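Long-range contacts in polyisoprenyl-teichoic acid--peptidoglycan teichoic acid transferase TagV (Bacillus subtilis, PDB 6UF3), which belongs to the LytR-CpsA-Psr family of transferases and folds as a mixed beta sheet with helices packed on both of its faces: residues 25-30 with 162-167; 47-52 with 239-244; 82-87 with 247-252. All coordinates share one frame; numbering follows the deposited sequence.

The three contacts tie parts of the chain far apart in sequence around the central sheet. Contact 1, nearest the middle of the molecule, sets the sheet strand 25-34 against helix 158-177. Contacts 2 and 3 attach the C-terminal part of the chain, strand 236-241 and helix 243-257, to the other flank. Their centres lie about 13 Å apart, and Phe83 links them: its ring touches Val51, Thr49 and Pro241 of contact 2, while its carbonyl is held by Arg250 in contact 3. Contact 1 is centred about 16 Å from contact 2 and 18 Å from contact 3, which it meets through Val30 packing on Leu84 and Ile86.

Contact 1. Residues 25-30 with 162-167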
loop_
_atom_site.group_PDB
_atom_site.type_symbol
_atom_site.label_atom_id
_atom_site.label_comp_id
_atom_site.label_asym_id
_atom_site.label_seq_id
_atom_site.Cartn_x
_atom_site.Cartn_y
_atom_site.Cartn_z
ATOM N N SER A 25 -3.773 5.778 -9.375
ATOM C CA SER A 25 -3.401 5.426 -8.017
ATOM C C SER A 25 -2.107 6.141 -7.644
ATOM O O SER A 25 -1.260 6.429 -8.493
ATOM C CB SER A 25 -3.257 3.909 -7.861
ATOM O OG SER A 25 -2.282 3.388 -8.746
ATOM N N ASP A 26 -1.987 6.488 -6.369
ATOM C CA ASP A 26 -0.769 7.115 -5.884
ATOM C C ASP A 26 0.080 6.166 -5.063
ATOM O O ASP A 26 1.307 6.304 -5.041
ATOM C CB ASP A 26 -1.100 8.354 -5.043
ATOM C CG ASP A 26 -1.790 9.440 -5.847
ATOM O OD1 ASP A 26 -2.932 9.807 -5.495
ATOM O OD2 ASP A 26 -1.190 9.920 -6.834
ATOM N N SER A 27 -0.544 5.192 -4.415
ATOM C CA SER A 27 0.169 4.293 -3.515
ATOM C C SER A 27 -0.255 2.868 -3.821
ATOM O O SER A 27 -1.454 2.595 -3.942
ATOM C CB SER A 27 -0.128 4.653 -2.051
ATOM O OG SER A 27 0.574 3.794 -1.163
ATOM N N LEU A 28 0.722 1.967 -3.961
ATOM C CA LEU A 28 0.464 0.549 -4.206
ATOM C C LEU A 28 1.372 -0.263 -3.303
ATOM O O LEU A 28 2.586 -0.289 -3.524
ATOM C CB LEU A 28 0.739 0.162 -5.657
ATOM C CG LEU A 28 -0.202 0.730 -6.726
ATOM C CD1 LEU A 28 0.330 0.322 -8.079
ATOM C CD2 LEU A 28 -1.631 0.263 -6.553
ATOM N N ILE A 29 0.796 -0.946 -2.316
ATOM C CA ILE A 29 1.581 -1.764 -1.396
ATOM C C ILE A 29 0.958 -3.147 -1.305
ATOM O O ILE A 29 -0.233 -3.278 -1.023
ATOM C CB ILE A 29 1.664 -1.129 0.000
ATOM C CG1 ILE A 29 2.296 0.261 -0.081
ATOM C CG2 ILE A 29 2.492 -2.039 0.918
ATOM C CD1 ILE A 29 2.140 1.102 1.180
ATOM N N VAL A 30 1.769 -4.180 -1.511
ATOM C CA VAL A 30 1.334 -5.566 -1.395
ATOM C C VAL A 30 1.889 -6.133 -0.096
ATOM O O VAL A 30 3.077 -5.965 0.200
ATOM C CB VAL A 30 1.817 -6.396 -2.593
ATOM C CG1 VAL A 30 1.574 -7.874 -2.366
ATOM C CG2 VAL A 30 1.076 -5.923 -3.855
ATOM N N ASP A 162 8.553 5.350 0.773
ATOM C CA ASP A 162 9.110 5.052 2.086
ATOM C C ASP A 162 8.165 5.504 3.189
ATOM O O ASP A 162 7.862 4.743 4.115
ATOM C CB ASP A 162 10.477 5.714 2.241
ATOM C CG ASP A 162 11.280 5.122 3.374
ATOM O OD1 ASP A 162 10.897 5.319 4.546
ATOM O OD2 ASP A 162 12.295 4.453 3.093
ATOM N N ARG A 163 7.675 6.743 3.096
ATOM C CA ARG A 163 6.757 7.251 4.114
ATOM C C ARG A 163 5.423 6.508 4.114
ATOM O O ARG A 163 4.826 6.306 5.181
ATOM C CB ARG A 163 6.544 8.755 3.922
ATOM C CG ARG A 163 7.735 9.589 4.380
ATOM C CD ARG A 163 7.540 11.069 4.102
ATOM N NE ARG A 163 8.304 11.507 2.937
ATOM C CZ ARG A 163 7.766 11.824 1.761
ATOM N NH1 ARG A 163 6.451 11.756 1.584
ATOM N NH2 ARG A 163 8.545 12.214 0.760
ATOM N N GLN A 164 4.938 6.091 2.941
ATOM C CA GLN A 164 3.724 5.283 2.890
ATOM C C GLN A 164 3.916 3.955 3.617
ATOM O O GLN A 164 3.045 3.520 4.385
ATOM C CB GLN A 164 3.308 5.049 1.432
ATOM C CG GLN A 164 2.789 6.300 0.739
ATOM C CD GLN A 164 2.897 6.227 -0.777
ATOM O OE1 GLN A 164 3.091 5.156 -1.355
ATOM N NE2 GLN A 164 2.790 7.377 -1.425
ATOM N N LYS A 165 5.048 3.286 3.382
ATOM C CA LYS A 165 5.285 2.036 4.092
ATOM C C LYS A 165 5.426 2.285 5.585
ATOM O O LYS A 165 4.989 1.468 6.398
ATOM C CB LYS A 165 6.513 1.329 3.526
ATOM C CG LYS A 165 6.204 0.546 2.245
ATOM C CD LYS A 165 7.401 -0.268 1.780
ATOM C CE LYS A 165 8.480 0.635 1.191
ATOM N NZ LYS A 165 9.697 -0.128 0.777
ATOM N N GLN A 166 6.029 3.416 5.962
ATOM C CA GLN A 166 6.104 3.783 7.381
ATOM C C GLN A 166 4.719 3.892 8.013
ATOM O O GLN A 166 4.493 3.431 9.145
ATOM C CB GLN A 166 6.846 5.110 7.520
ATOM C CG GLN A 166 7.971 5.122 8.512
ATOM C CD GLN A 166 8.653 6.471 8.566
ATOM O OE1 GLN A 166 8.422 7.331 7.713
ATOM N NE2 GLN A 166 9.487 6.670 9.574
ATOM N N ILE A 167 3.781 4.531 7.308
ATOM C CA ILE A 167 2.415 4.662 7.815
ATOM C C ILE A 167 1.775 3.287 7.980
ATOM O O ILE A 167 1.149 2.989 9.006
ATOM C CB ILE A 167 1.588 5.563 6.879
ATOM C CG1 ILE A 167 2.047 7.013 7.017
ATOM C CG2 ILE A 167 0.078 5.435 7.145
ATOM C CD1 ILE A 167 1.740 7.855 5.791
#
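Ser27 OG, anti to the backbone N (chi1 -179°), is placed within 2.9 Å of Gln164 OE1, the one polar link between the strand and the helix. It is a weak hydrogen bond and not a settled one, since the hydroxyl proton could go to a different acceptor. Gln164 reaches across with a chain extended beyond CG, and its OE1 also lies 3.3 Å from Ser27 CB, so a small serine lets the amide come close to the strand. One residue pair further on the contact turns apolar. Ile29 CD1 touches Gln164 CB at 4.1 Å, the two side chains crossing obliquely, and meets Lys165 CG at 4.2 Å. The lysine thus offers its CG to Ile29 and also touches Met42 and Ser44, while its ammonium does not turn to the strand.

Strand 27-30 and the helix make a crossing angle of -54°. Leu28 points to the other side of the sheet, against Thr76 of helix 72-84, so the sheet that holds this strand is the middle layer, between helix 158-177 and helix 72-84, of an alpha-beta-alpha sandwich. At the start of the strand a classic beta bulge sets Asp26 and Ser27 against Gly12 of strand 6-13. With a single weak polar bond and a few methyl and methylene contacts, helix and sheet are joined here mainly by modest van der Waals packing, and only lightly by hydrogen bonding.

Contact 2. Residues 47-52 with 239-244; sequences RDTRVQ and FEPDAT
Thr49 and Phe239 come together backbone to backbone, and the snug part of the contact is built round them. Phe239 N donates to Asp48 O at 2.9 Å in a nearly straight bond (174°). Phe239 O in turn accepts from Arg50 N, also at 2.9 Å, and takes a CA-H...O contact from Thr49 CA. Thr49 CG2, anti to the backbone N, reaches Pro241 CD at 3.9 Å; both residues also rest on Phe83 of helix 72-84. The beta-branched threonine suits this place: its methyl packs, while OG1, at the edge of the Phe239 ring, is hydrogen-bonded to Pro46 O.

With one residue bonded to both neighbours of its partner, the pattern is that of a single parallel bridge. It fastens the end of the hairpin formed by strands 226-231 and 236-241 to the chain entering strand 50-51.

The other side is looser and wetter. Arg50, its chain extended from CG to NE, lies aslant Glu240, and NH1 forms a salt bridge with Glu240 OE1 at 3.0 Å. The oxygen lies in the guanidinium plane, yet NH1 meets it from above the carboxylate plane, the two planes being 47° apart. Glu240, bent at chi2 (71°), puts CD where OE1 meets Arg50 NH1. A water stands 3.1 Å from Arg50 O and 2.8 Å from Glu240 OE2, the latter a weak bond; with more acceptors around it than it has protons to give, the water cannot serve them all. Asp48, at the start of the bridge, pairs its carboxylate with Lys63 in a salt bridge.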
loop_
_atom_site.group_PDB
_atom_site.type_symbol
_atom_site.label_atom_id
_atom_site.label_comp_id
_atom_site.label_asym_id
_atom_site.label_seq_id
_atom_site.Cartn_x
_atom_site.Cartn_y
_atom_site.Cartn_z
ATOM N N ARG A 47 4.938 4.265 -8.410
ATOM C CA ARG A 47 3.792 4.650 -9.237
ATOM C C ARG A 47 4.150 4.700 -10.717
ATOM O O ARG A 47 3.273 4.524 -11.574
ATOM C CB ARG A 47 3.249 6.009 -8.790
ATOM N N ASP A 48 5.420 4.941 -11.035
ATOM C CA ASP A 48 5.874 5.060 -12.417
ATOM C C ASP A 48 6.418 3.754 -12.983
ATOM O O ASP A 48 7.011 3.772 -14.063
ATOM C CB ASP A 48 6.940 6.148 -12.534
ATOM C CG ASP A 48 6.446 7.504 -12.067
ATOM O OD1 ASP A 48 5.542 8.055 -12.721
ATOM O OD2 ASP A 48 6.955 8.018 -11.045
ATOM N N THR A 49 6.222 2.625 -12.298
ATOM C CA THR A 49 6.765 1.365 -12.793
ATOM C C THR A 49 6.179 1.024 -14.161
ATOM O O THR A 49 4.957 0.975 -14.340
ATOM C CB THR A 49 6.497 0.227 -11.804
ATOM O OG1 THR A 49 6.997 0.590 -10.518
ATOM C CG2 THR A 49 7.222 -1.043 -12.252
ATOM N N ARG A 50 7.065 0.794 -15.127
ATOM C CA ARG A 50 6.678 0.517 -16.511
ATOM C C ARG A 50 6.240 -0.942 -16.642
ATOM O O ARG A 50 7.049 -1.862 -16.478
ATOM C CB ARG A 50 7.842 0.841 -17.442
ATOM C CG ARG A 50 7.535 0.709 -18.940
ATOM C CD ARG A 50 8.611 1.427 -19.737
ATOM N NE ARG A 50 8.555 1.154 -21.180
ATOM C CZ ARG A 50 9.312 0.256 -21.800
ATOM N NH1 ARG A 50 10.193 -0.464 -21.116
ATOM N NH2 ARG A 50 9.200 0.073 -23.111
ATOM N N VAL A 51 4.956 -1.163 -16.948
ATOM C CA VAL A 51 4.360 -2.496 -16.948
ATOM C C VAL A 51 3.361 -2.597 -18.091
ATOM O O VAL A 51 2.868 -1.592 -18.608
ATOM C CB VAL A 51 3.629 -2.835 -15.625
ATOM C CG1 VAL A 51 4.577 -2.751 -14.434
ATOM C CG2 VAL A 51 2.416 -1.919 -15.440
ATOM N N GLN A 52 3.046 -3.834 -18.466
ATOM C CA GLN A 52 1.922 -4.097 -19.356
ATOM C C GLN A 52 0.639 -4.144 -18.537
ATOM O O GLN A 52 0.552 -4.875 -17.548
ATOM C CB GLN A 52 2.116 -5.407 -20.118
ATOM C CG GLN A 52 1.128 -5.604 -21.264
ATOM C CD GLN A 52 1.484 -4.784 -22.497
ATOM O OE1 GLN A 52 2.656 -4.627 -22.843
ATOM N NE2 GLN A 52 0.466 -4.260 -23.169
ATOM N N PHE A 239 9.904 4.196 -14.240
ATOM C CA PHE A 239 10.768 3.334 -13.442
ATOM C C PHE A 239 10.782 1.959 -14.088
ATOM O O PHE A 239 9.766 1.253 -14.083
ATOM C CB PHE A 239 10.288 3.252 -11.996
ATOM C CG PHE A 239 11.223 2.489 -11.098
ATOM C CD1 PHE A 239 12.504 2.950 -10.866
ATOM C CD2 PHE A 239 10.812 1.321 -10.479
ATOM C CE1 PHE A 239 13.376 2.258 -10.033
ATOM C CE2 PHE A 239 11.685 0.619 -9.633
ATOM C CZ PHE A 239 12.957 1.095 -9.411
ATOM N N GLU A 240 11.924 1.573 -14.659
ATOM C CA GLU A 240 12.011 0.299 -15.352
ATOM C C GLU A 240 12.454 -0.777 -14.371
ATOM O O GLU A 240 13.562 -0.679 -13.826
ATOM C CB GLU A 240 12.980 0.383 -16.521
ATOM C CG GLU A 240 13.167 -0.928 -17.263
ATOM C CD GLU A 240 11.964 -1.360 -18.077
ATOM O OE1 GLU A 240 11.009 -0.562 -18.244
ATOM O OE2 GLU A 240 11.983 -2.515 -18.550
ATOM N N PRO A 241 11.639 -1.802 -14.124
ATOM C CA PRO A 241 12.005 -2.828 -13.140
ATOM C C PRO A 241 13.132 -3.716 -13.639
ATOM O O PRO A 241 13.160 -4.130 -14.800
ATOM C CB PRO A 241 10.710 -3.631 -12.962
ATOM C CG PRO A 241 9.921 -3.363 -14.267
ATOM C CD PRO A 241 10.256 -1.953 -14.609
ATOM N N ASP A 242 14.053 -4.019 -12.728
ATOM C CA ASP A 242 15.112 -4.978 -12.991
ATOM C C ASP A 242 14.536 -6.391 -13.093
ATOM O O ASP A 242 13.854 -6.869 -12.179
ATOM C CB ASP A 242 16.155 -4.879 -11.878
ATOM C CG ASP A 242 17.355 -5.764 -12.105
ATOM O OD1 ASP A 242 17.215 -7.002 -12.006
ATOM O OD2 ASP A 242 18.453 -5.219 -12.361
ATOM N N ALA A 243 14.837 -7.069 -14.202
ATOM C CA ALA A 243 14.208 -8.358 -14.498
ATOM C C ALA A 243 14.648 -9.462 -13.531
ATOM O O ALA A 243 13.816 -10.248 -13.063
ATOM C CB ALA A 243 14.502 -8.760 -15.948
ATOM N N THR A 244 15.953 -9.581 -13.244
ATOM C CA THR A 244 16.367 -10.673 -12.360
ATOM C C THR A 244 15.928 -10.418 -10.918
ATOM O O THR A 244 15.540 -11.358 -10.201
ATOM C CB THR A 244 17.876 -10.908 -12.440
ATOM O OG1 THR A 244 18.580 -9.707 -12.109
ATOM C CG2 THR A 244 18.259 -11.351 -13.844
HETATM O O HOH W 1 9.196 -2.751 -18.496
#

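Contact 3. Residues 82-87 with 247-252; sequences NFLQIP and EKVRKT
Arg250 meets Phe83, Leu84 and Gln85 at the C-terminal end of helix 72-84. Its CB faces Leu84 O, and CG packs closer on that same oxygen, at 3.3 Å. CG is anti to the carbonyl carbon (chi1 -72°), and the chain then runs extended to NE. CD passes Gln85 CG at 3.9 Å. NE donates to Phe83 O at 2.9 Å, and NH2 reaches the same oxygen, Phe83 O, also at 2.9 Å: a side-on grip by two nitrogens on one atom, which lies in the guanidinium plane. NH1 turns back along its own helix to Glu247 OE2, 2.6 Å away, in a salt bridge whose hydrogen bond is weak.

Gln85 CG covers one guanidinium face, 3.6 Å from Arg250 NE, while Gln85 NE2 donates to Asn82 O at 3.0 Å. The apolar share is slight: Leu84 CD2 and Val249 CG1 meet at 4.5 Å, and both residues pack on Leu43 of the sheet. Arginine suits the site because its long chain runs alongside the helix end to reach Phe83 O, and its NE and NH2, side by side, hold one carbonyl at a helix C-terminus, where the positive charge is probably favoured by the helix dipole and by Glu247.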
loop_
_atom_site.group_PDB
_atom_site.type_symbol
_atom_site.label_atom_id
_atom_site.label_comp_id
_atom_site.label_asym_id
_atom_site.label_seq_id
_atom_site.Cartn_x
_atom_site.Cartn_y
_atom_site.Cartn_z
ATOM N N ASN A 82 -0.420 -9.813 -12.476
ATOM C CA ASN A 82 0.430 -10.185 -13.602
ATOM C C ASN A 82 1.881 -9.783 -13.362
ATOM O O ASN A 82 2.809 -10.523 -13.724
ATOM C CB ASN A 82 -0.095 -9.526 -14.875
ATOM C CG ASN A 82 -1.388 -10.148 -15.363
ATOM O OD1 ASN A 82 -1.867 -11.131 -14.796
ATOM N ND2 ASN A 82 -1.955 -9.585 -16.432
ATOM N N PHE A 83 2.092 -8.611 -12.768
ATOM C CA PHE A 83 3.440 -8.115 -12.524
ATOM C C PHE A 83 4.181 -8.979 -11.509
ATOM O O PHE A 83 5.361 -9.310 -11.711
ATOM C CB PHE A 83 3.362 -6.665 -12.049
ATOM C CG PHE A 83 4.696 -6.036 -11.802
ATOM C CD1 PHE A 83 5.602 -5.866 -12.830
ATOM C CD2 PHE A 83 5.039 -5.597 -10.533
ATOM C CE1 PHE A 83 6.830 -5.279 -12.597
ATOM C CE2 PHE A 83 6.264 -5.010 -10.299
ATOM C CZ PHE A 83 7.161 -4.856 -11.332
ATOM N N LEU A 84 3.512 -9.352 -10.416
ATOM C CA LEU A 84 4.160 -10.111 -9.351
ATOM C C LEU A 84 3.974 -11.612 -9.488
ATOM O O LEU A 84 4.571 -12.364 -8.702
ATOM C CB LEU A 84 3.627 -9.671 -7.977
ATOM C CG LEU A 84 3.875 -8.207 -7.612
ATOM C CD1 LEU A 84 3.271 -7.832 -6.237
ATOM C CD2 LEU A 84 5.358 -7.877 -7.686
ATOM N N GLN A 85 3.151 -12.056 -10.439
ATOM C CA GLN A 85 2.886 -13.473 -10.667
ATOM C C GLN A 85 2.437 -14.154 -9.377
ATOM O O GLN A 85 2.877 -15.249 -9.034
ATOM C CB GLN A 85 4.101 -14.169 -11.280
ATOM C CG GLN A 85 4.298 -13.808 -12.731
ATOM C CD GLN A 85 3.187 -14.340 -13.607
ATOM O OE1 GLN A 85 3.089 -15.546 -13.838
ATOM N NE2 GLN A 85 2.347 -13.444 -14.109
ATOM N N ILE A 86 1.554 -13.475 -8.654
ATOM C CA ILE A 86 0.887 -14.044 -7.481
ATOM C C ILE A 86 -0.578 -13.656 -7.534
ATOM O O ILE A 86 -0.954 -12.673 -8.184
ATOM C CB ILE A 86 1.515 -13.566 -6.153
ATOM C CG1 ILE A 86 1.489 -12.034 -6.033
ATOM C CG2 ILE A 86 2.918 -14.148 -5.966
ATOM C CD1 ILE A 86 1.510 -11.534 -4.580
ATOM N N PRO A 87 -1.437 -14.425 -6.879
ATOM C CA PRO A 87 -2.820 -13.977 -6.712
ATOM C C PRO A 87 -2.912 -12.890 -5.657
ATOM O O PRO A 87 -2.167 -12.881 -4.673
ATOM C CB PRO A 87 -3.554 -15.251 -6.275
ATOM C CG PRO A 87 -2.515 -16.115 -5.695
ATOM C CD PRO A 87 -1.217 -15.785 -6.358
ATOM N N GLU A 247 12.304 -11.404 -10.809
ATOM C CA GLU A 247 12.127 -12.850 -10.741
ATOM C C GLU A 247 12.349 -13.355 -9.321
ATOM O O GLU A 247 11.623 -14.240 -8.847
ATOM C CB GLU A 247 13.063 -13.560 -11.726
ATOM C CG GLU A 247 12.553 -13.570 -13.166
ATOM C CD GLU A 247 11.105 -14.042 -13.287
ATOM O OE1 GLU A 247 10.725 -15.024 -12.613
ATOM O OE2 GLU A 247 10.340 -13.426 -14.059
ATOM N N LYS A 248 13.337 -12.785 -8.612
ATOM C CA LYS A 248 13.546 -13.189 -7.218
ATOM C C LYS A 248 12.386 -12.753 -6.317
ATOM O O LYS A 248 11.959 -13.507 -5.434
ATOM C CB LYS A 248 14.880 -12.633 -6.702
ATOM C CG LYS A 248 15.227 -13.028 -5.263
ATOM C CD LYS A 248 15.407 -14.520 -5.139
ATOM C CE LYS A 248 16.006 -14.908 -3.789
ATOM N NZ LYS A 248 16.136 -16.380 -3.701
ATOM N N VAL A 249 11.888 -11.530 -6.496
ATOM C CA VAL A 249 10.738 -11.074 -5.711
ATOM C C VAL A 249 9.551 -11.997 -5.943
ATOM O O VAL A 249 8.856 -12.398 -4.998
ATOM C CB VAL A 249 10.383 -9.616 -6.055
ATOM C CG1 VAL A 249 8.999 -9.258 -5.488
ATOM C CG2 VAL A 249 11.422 -8.666 -5.522
ATOM N N ARG A 250 9.278 -12.313 -7.216
ATOM C CA ARG A 250 8.198 -13.233 -7.554
ATOM C C ARG A 250 8.361 -14.551 -6.814
ATOM O O ARG A 250 7.420 -15.033 -6.177
ATOM C CB ARG A 250 8.161 -13.473 -9.067
ATOM C CG ARG A 250 7.662 -12.304 -9.884
ATOM C CD ARG A 250 7.793 -12.585 -11.381
ATOM N NE ARG A 250 7.095 -11.568 -12.156
ATOM C CZ ARG A 250 7.191 -11.458 -13.477
ATOM N NH1 ARG A 250 7.967 -12.295 -14.169
ATOM N NH2 ARG A 250 6.520 -10.504 -14.105
ATOM N N LYS A 251 9.555 -15.152 -6.891
ATOM C CA LYS A 251 9.762 -16.450 -6.261
ATOM C C LYS A 251 9.600 -16.355 -4.750
ATOM O O LYS A 251 9.053 -17.266 -4.117
ATOM C CB LYS A 251 11.148 -16.996 -6.614
ATOM C CG LYS A 251 11.167 -17.867 -7.864
ATOM C CD LYS A 251 12.446 -18.679 -7.956
ATOM C CE LYS A 251 13.584 -17.851 -8.534
ATOM N NZ LYS A 251 13.395 -17.573 -9.984
ATOM N N THR A 252 10.053 -15.253 -4.161
ATOM C CA THR A 252 9.958 -15.085 -2.712
ATOM C C THR A 252 8.507 -14.985 -2.259
ATOM O O THR A 252 8.100 -15.638 -1.286
ATOM C CB THR A 252 10.744 -13.846 -2.291
ATOM O OG1 THR A 252 12.114 -14.021 -2.677
ATOM C CG2 THR A 252 10.672 -13.645 -0.775
#